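Local coordinates for uncharacterized protein (Arthrobacter sp., PDB 3KOP) that is of unknown function but adopts a cyclophilin-like fold and associates with further copies of itself, at residues F[90-104]-F[124-138]. Sequence-based numbering, arbitrary orientation.
Sequences VTPIPGDVCYFTFTS and QTIVDLAVFYGRNNL
P92 CG packs over one face of the F132 ring, 3.5 Å from its centroid and 16° off the normal, a CH-pi contact. The F132 ring is put there by chi1 -71°, which sets CG anti to the carbonyl carbon, while C98 SG approaches the same ring obliquely, 3.9 Å from F132 CE2. Replacing F132 by an alanine removes the ring and would probably leave P92 CG and the C98 sulfur without their aromatic partner, opening a gap between the proline and the strand. N137 ties P92 to the turn at G134: its ND2 donates to P92 O at 2.9 Å in a nearly straight bond (171°) and also to G134 O, both acceptors lying in the amide plane, which fixes the rotation of the amide; a water links P92 O to N137 N. From here strands 96-103 and 125-132 run antiparallel in unbroken register, with paired bonds at C98-A130, F100-D128 and F102-I126. The D128 carboxylate lies alongside the F100 and F102 rings, its plane turned about midway between parallel and perpendicular to both, and D128 CB meets the F102 edge at CE2 (3.5 Å). On the other face of the sheet, V127 CG1 sits over the Y99 ring, 3.8 Å from its centroid, and Y99 OH hydrogen-bonds E82 OE1. P92, F132, F100 and D128 are buried, whereas T101 and Q124 at the far end are exposed: T101 touches the opposing strand's side chains only through its methyl, against that of T125, and S104 N reaches Q124 O through a weak bond, though Q124 N donates to S104 OG at 2.9 Å. Strand 70-76 flanks 125-132 and strand 145-157 flanks 96-103, placing this antiparallel pair inside the curled sheet, as expected for the barrel of a cyclophilin-like fold.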
loop_
_atom_site.group_PDB
_atom_site.type_symbol
_atom_site.label_atom_id
_atom_site.label_comp_id
_atom_site.label_asym_id
_atom_site.label_seq_id
_atom_site.Cartn_x
_atom_site.Cartn_y
_atom_site.Cartn_z
ATOM N N VAL F 90 9.055 1.018 7.563
ATOM C CA VAL F 90 7.600 0.912 7.717
ATOM C C VAL F 90 7.154 -0.517 7.968
ATOM O O VAL F 90 5.952 -0.788 8.041
ATOM C CB VAL F 90 6.815 1.533 6.559
ATOM C CG1 VAL F 90 7.010 3.096 6.606
ATOM C CG2 VAL F 90 7.226 0.920 5.188
ATOM N N THR F 91 8.135 -1.415 8.099
ATOM C CA THR F 91 7.942 -2.818 8.341
ATOM C C THR F 91 8.777 -3.202 9.563
ATOM O O THR F 91 9.721 -3.965 9.434
ATOM C CB THR F 91 8.370 -3.684 7.106
ATOM O OG1 THR F 91 9.720 -3.390 6.717
ATOM C CG2 THR F 91 7.449 -3.432 5.906
ATOM N N PRO F 92 8.411 -2.681 10.758
ATOM C CA PRO F 92 9.195 -3.039 11.918
ATOM C C PRO F 92 9.096 -4.519 12.290
ATOM O O PRO F 92 8.047 -5.170 12.089
ATOM C CB PRO F 92 8.616 -2.156 13.018
ATOM C CG PRO F 92 7.226 -1.882 12.606
ATOM C CD PRO F 92 7.221 -1.898 11.126
ATOM N N ILE F 93 10.184 -5.034 12.849
ATOM C CA ILE F 93 10.326 -6.455 13.132
ATOM C C ILE F 93 10.536 -6.720 14.620
ATOM O O ILE F 93 10.797 -5.778 15.382
ATOM C CB ILE F 93 11.473 -7.045 12.323
ATOM C CG1 ILE F 93 12.825 -6.594 12.882
ATOM C CG2 ILE F 93 11.308 -6.668 10.865
ATOM C CD1 ILE F 93 14.043 -7.278 12.151
ATOM N N PRO F 94 10.383 -8.008 15.048
ATOM C CA PRO F 94 10.500 -8.260 16.480
ATOM C C PRO F 94 11.853 -7.771 16.993
ATOM O O PRO F 94 12.864 -7.989 16.361
ATOM C CB PRO F 94 10.401 -9.787 16.587
ATOM C CG PRO F 94 9.611 -10.201 15.380
ATOM C CD PRO F 94 10.020 -9.227 14.310
ATOM N N GLY F 95 11.830 -7.090 18.105
ATOM C CA GLY F 95 13.025 -6.536 18.708
ATOM C C GLY F 95 13.369 -5.120 18.328
ATOM O O GLY F 95 14.214 -4.525 18.964
ATOM N N ASP F 96 12.755 -4.566 17.292
ATOM C CA ASP F 96 13.007 -3.174 16.917
ATOM C C ASP F 96 12.540 -2.201 17.993
ATOM O O ASP F 96 11.459 -2.367 18.632
ATOM C CB ASP F 96 12.241 -2.749 15.681
ATOM C CG ASP F 96 12.838 -3.217 14.389
ATOM O OD1 ASP F 96 14.010 -3.657 14.331
ATOM O OD2 ASP F 96 12.083 -3.095 13.389
ATOM N N VAL F 97 13.339 -1.169 18.144
ATOM C CA VAL F 97 13.000 -0.038 18.969
ATOM C C VAL F 97 13.045 1.179 18.092
ATOM O O VAL F 97 14.073 1.477 17.432
ATOM C CB VAL F 97 13.914 0.113 20.227
ATOM C CG1 VAL F 97 13.393 1.244 21.109
ATOM C CG2 VAL F 97 14.025 -1.199 21.006
ATOM N N CYS F 98 11.914 1.882 18.034
ATOM C CA CYS F 98 11.730 2.975 17.080
ATOM C C CYS F 98 11.503 4.347 17.714
ATOM O O CYS F 98 10.936 4.458 18.805
ATOM C CB CYS F 98 10.545 2.659 16.183
ATOM S SG CYS F 98 10.878 1.342 14.991
ATOM N N TYR F 99 11.897 5.375 16.975
ATOM C CA TYR F 99 11.723 6.771 17.348
ATOM C C TYR F 99 10.926 7.449 16.239
ATOM O O TYR F 99 11.291 7.357 15.057
ATOM C CB TYR F 99 13.094 7.415 17.496
ATOM C CG TYR F 99 13.187 8.886 17.903
ATOM C CD1 TYR F 99 12.709 9.908 17.081
ATOM C CD2 TYR F 99 13.853 9.257 19.038
ATOM C CE1 TYR F 99 12.863 11.222 17.430
ATOM C CE2 TYR F 99 14.008 10.571 19.396
ATOM C CZ TYR F 99 13.496 11.552 18.610
ATOM O OH TYR F 99 13.682 12.887 18.955
ATOM N N PHE F 100 9.854 8.140 16.637
ATOM C CA PHE F 100 9.058 8.965 15.740
ATOM C C PHE F 100 8.948 10.370 16.309
ATOM O O PHE F 100 8.717 10.549 17.533
ATOM C CB PHE F 100 7.608 8.460 15.637
ATOM C CG PHE F 100 7.468 6.989 15.321
ATOM C CD1 PHE F 100 7.567 6.013 16.331
ATOM C CD2 PHE F 100 7.162 6.574 14.032
ATOM C CE1 PHE F 100 7.393 4.672 16.044
ATOM C CE2 PHE F 100 6.964 5.205 13.748
ATOM C CZ PHE F 100 7.098 4.273 14.739
ATOM N N THR F 101 9.064 11.354 15.425
ATOM C CA THR F 101 8.763 12.761 15.760
ATOM C C THR F 101 7.359 13.088 15.249
ATOM O O THR F 101 7.075 12.892 14.070
ATOM C CB THR F 101 9.782 13.688 15.085
ATOM O OG1 THR F 101 11.094 13.396 15.597
ATOM C CG2 THR F 101 9.446 15.166 15.289
ATOM N N PHE F 102 6.490 13.533 16.151
ATOM C CA PHE F 102 5.142 13.968 15.817
ATOM C C PHE F 102 4.921 15.400 16.309
ATOM O O PHE F 102 5.728 15.935 17.076
ATOM C CB PHE F 102 4.126 13.057 16.513
ATOM C CG PHE F 102 4.079 11.671 15.968
ATOM C CD1 PHE F 102 3.706 11.445 14.635
ATOM C CD2 PHE F 102 4.371 10.580 16.774
ATOM C CE1 PHE F 102 3.652 10.131 14.117
ATOM C CE2 PHE F 102 4.305 9.281 16.273
ATOM C CZ PHE F 102 3.953 9.057 14.935
ATOM N N THR F 103 3.815 16.006 15.886
ATOM C CA THR F 103 3.332 17.257 16.504
ATOM C C THR F 103 2.047 16.961 17.281
ATOM O O THR F 103 1.511 15.855 17.196
ATOM C CB THR F 103 3.043 18.305 15.458
ATOM O OG1 THR F 103 1.900 17.891 14.708
ATOM C CG2 THR F 103 4.243 18.448 14.520
ATOM N N SER F 104 1.561 17.931 18.054
ATOM C CA SER F 104 0.277 17.780 18.771
ATOM C C SER F 104 -0.893 17.414 17.836
ATOM O O SER F 104 -1.856 16.739 18.256
ATOM C CB SER F 104 -0.083 19.080 19.490
ATOM O OG SER F 104 1.091 19.784 19.834
ATOM N N GLN F 124 3.224 21.754 19.643
ATOM C CA GLN F 124 4.310 21.141 20.401
ATOM C C GLN F 124 4.886 19.916 19.679
ATOM O O GLN F 124 4.163 19.234 18.956
ATOM C CB GLN F 124 3.694 20.631 21.696
ATOM C CG GLN F 124 4.458 20.810 22.912
ATOM C CD GLN F 124 3.522 21.178 24.041
ATOM O OE1 GLN F 124 2.669 20.371 24.440
ATOM N NE2 GLN F 124 3.641 22.409 24.541
ATOM N N THR F 125 6.162 19.622 19.911
ATOM C CA THR F 125 6.797 18.441 19.296
ATOM C C THR F 125 6.801 17.315 20.322
ATOM O O THR F 125 7.176 17.522 21.474
ATOM C CB THR F 125 8.196 18.742 18.793
ATOM O OG1 THR F 125 8.104 19.765 17.798
ATOM C CG2 THR F 125 8.845 17.495 18.179
ATOM N N ILE F 126 6.276 16.160 19.912
ATOM C CA ILE F 126 6.179 14.987 20.770
ATOM C C ILE F 126 7.035 13.837 20.184
ATOM O O ILE F 126 7.123 13.677 18.956
ATOM C CB ILE F 126 4.710 14.526 20.874
ATOM C CG1 ILE F 126 3.807 15.694 21.296
ATOM C CG2 ILE F 126 4.577 13.296 21.784
ATOM C CD1 ILE F 126 4.368 16.557 22.350
ATOM N N VAL F 127 7.669 13.059 21.058
ATOM C CA VAL F 127 8.414 11.878 20.625
ATOM C C VAL F 127 7.655 10.620 21.061
ATOM O O VAL F 127 7.173 10.527 22.207
ATOM C CB VAL F 127 9.869 11.923 21.135
ATOM C CG1 VAL F 127 10.638 10.606 20.806
ATOM C CG2 VAL F 127 10.604 13.143 20.499
ATOM N N ASP F 128 7.508 9.705 20.105
ATOM C CA ASP F 128 6.949 8.357 20.296
ATOM C C ASP F 128 8.133 7.414 20.323
ATOM O O ASP F 128 8.867 7.324 19.348
ATOM C CB ASP F 128 6.014 8.053 19.129
ATOM C CG ASP F 128 5.367 6.702 19.184
ATOM O OD1 ASP F 128 5.971 5.700 19.672
ATOM O OD2 ASP F 128 4.221 6.618 18.655
ATOM N N LEU F 129 8.332 6.746 21.457
ATOM C CA LEU F 129 9.336 5.708 21.611
ATOM C C LEU F 129 8.620 4.373 21.687
ATOM O O LEU F 129 7.791 4.160 22.579
ATOM C CB LEU F 129 10.205 5.931 22.851
ATOM C CG LEU F 129 10.993 7.250 22.837
ATOM C CD1 LEU F 129 11.652 7.561 24.251
ATOM C CD2 LEU F 129 12.019 7.255 21.724
ATOM N N ALA F 130 8.935 3.500 20.731
ATOM C CA ALA F 130 8.158 2.289 20.486
ATOM C C ALA F 130 9.007 1.035 20.486
ATOM O O ALA F 130 10.155 1.034 20.028
ATOM C CB ALA F 130 7.355 2.401 19.140
ATOM N N VAL F 131 8.396 -0.038 20.978
ATOM C CA VAL F 131 8.973 -1.353 21.016
ATOM C C VAL F 131 8.075 -2.287 20.206
ATOM O O VAL F 131 6.873 -2.363 20.444
ATOM C CB VAL F 131 9.056 -1.867 22.472
ATOM C CG1 VAL F 131 9.409 -3.362 22.528
ATOM C CG2 VAL F 131 10.086 -1.051 23.241
ATOM N N PHE F 132 8.674 -2.976 19.246
ATOM C CA PHE F 132 7.969 -3.995 18.501
ATOM C C PHE F 132 8.302 -5.384 19.018
ATOM O O PHE F 132 9.469 -5.766 19.112
ATOM C CB PHE F 132 8.237 -3.807 17.017
ATOM C CG PHE F 132 7.559 -2.628 16.490
ATOM C CD1 PHE F 132 6.249 -2.727 16.026
ATOM C CD2 PHE F 132 8.177 -1.405 16.517
ATOM C CE1 PHE F 132 5.595 -1.615 15.535
ATOM C CE2 PHE F 132 7.517 -0.280 16.070
ATOM C CZ PHE F 132 6.241 -0.385 15.561
ATOM N N TYR F 133 7.272 -6.096 19.447
ATOM C CA TYR F 133 7.458 -7.373 20.161
ATOM C C TYR F 133 7.067 -8.578 19.344
ATOM O O TYR F 133 7.286 -9.683 19.779
ATOM C CB TYR F 133 6.713 -7.374 21.491
ATOM C CG TYR F 133 5.209 -7.312 21.408
ATOM C CD1 TYR F 133 4.446 -8.473 21.365
ATOM C CD2 TYR F 133 4.536 -6.075 21.419
ATOM C CE1 TYR F 133 3.042 -8.424 21.301
ATOM C CE2 TYR F 133 3.145 -6.015 21.364
ATOM C CZ TYR F 133 2.408 -7.198 21.309
ATOM O OH TYR F 133 1.045 -7.145 21.267
ATOM N N GLY F 134 6.497 -8.368 18.163
ATOM C CA GLY F 134 6.103 -9.459 17.252
ATOM C C GLY F 134 6.319 -9.010 15.817
ATOM O O GLY F 134 6.855 -7.905 15.575
ATOM N N ARG F 135 5.889 -9.826 14.859
ATOM C CA ARG F 135 6.160 -9.600 13.444
ATOM C C ARG F 135 4.881 -9.226 12.666
ATOM O O ARG F 135 3.799 -9.117 13.238
ATOM C CB ARG F 135 6.824 -10.830 12.780
ATOM C CG ARG F 135 5.973 -12.118 12.785
ATOM C CD ARG F 135 6.658 -13.227 11.970
ATOM N NE ARG F 135 6.750 -12.816 10.572
ATOM C CZ ARG F 135 7.698 -13.211 9.730
ATOM N NH1 ARG F 135 8.664 -14.062 10.136
ATOM N NH2 ARG F 135 7.712 -12.739 8.476
ATOM N N ASN F 136 5.066 -9.025 11.358
ATOM C CA ASN F 136 3.986 -8.774 10.415
ATOM C C ASN F 136 3.242 -7.476 10.793
ATOM O O ASN F 136 2.034 -7.452 10.909
ATOM C CB ASN F 136 3.044 -9.992 10.312
ATOM C CG ASN F 136 3.700 -11.168 9.620
ATOM O OD1 ASN F 136 4.890 -11.085 9.217
ATOM N ND2 ASN F 136 2.945 -12.280 9.472
ATOM N N ASN F 137 4.023 -6.422 11.018
ATOM C CA ASN F 137 3.511 -5.094 11.407
ATOM C C ASN F 137 3.650 -4.155 10.231
ATOM O O ASN F 137 4.635 -4.246 9.488
ATOM C CB ASN F 137 4.365 -4.531 12.544
ATOM C CG ASN F 137 4.602 -5.533 13.653
ATOM O OD1 ASN F 137 3.676 -5.942 14.371
ATOM N ND2 ASN F 137 5.846 -5.932 13.801
ATOM N N LEU F 138 2.701 -3.239 10.052
ATOM C CA LEU F 138 2.841 -2.170 9.061
ATOM C C LEU F 138 2.635 -0.818 9.714
ATOM O O LEU F 138 1.638 -0.589 10.437
ATOM C CB LEU F 138 1.842 -2.375 7.919
ATOM C CG LEU F 138 2.050 -3.574 7.010
ATOM C CD1 LEU F 138 0.746 -3.818 6.193
ATOM C CD2 LEU F 138 3.243 -3.280 6.056
HETATM O O HOH W 1 6.709 -6.036 9.914
#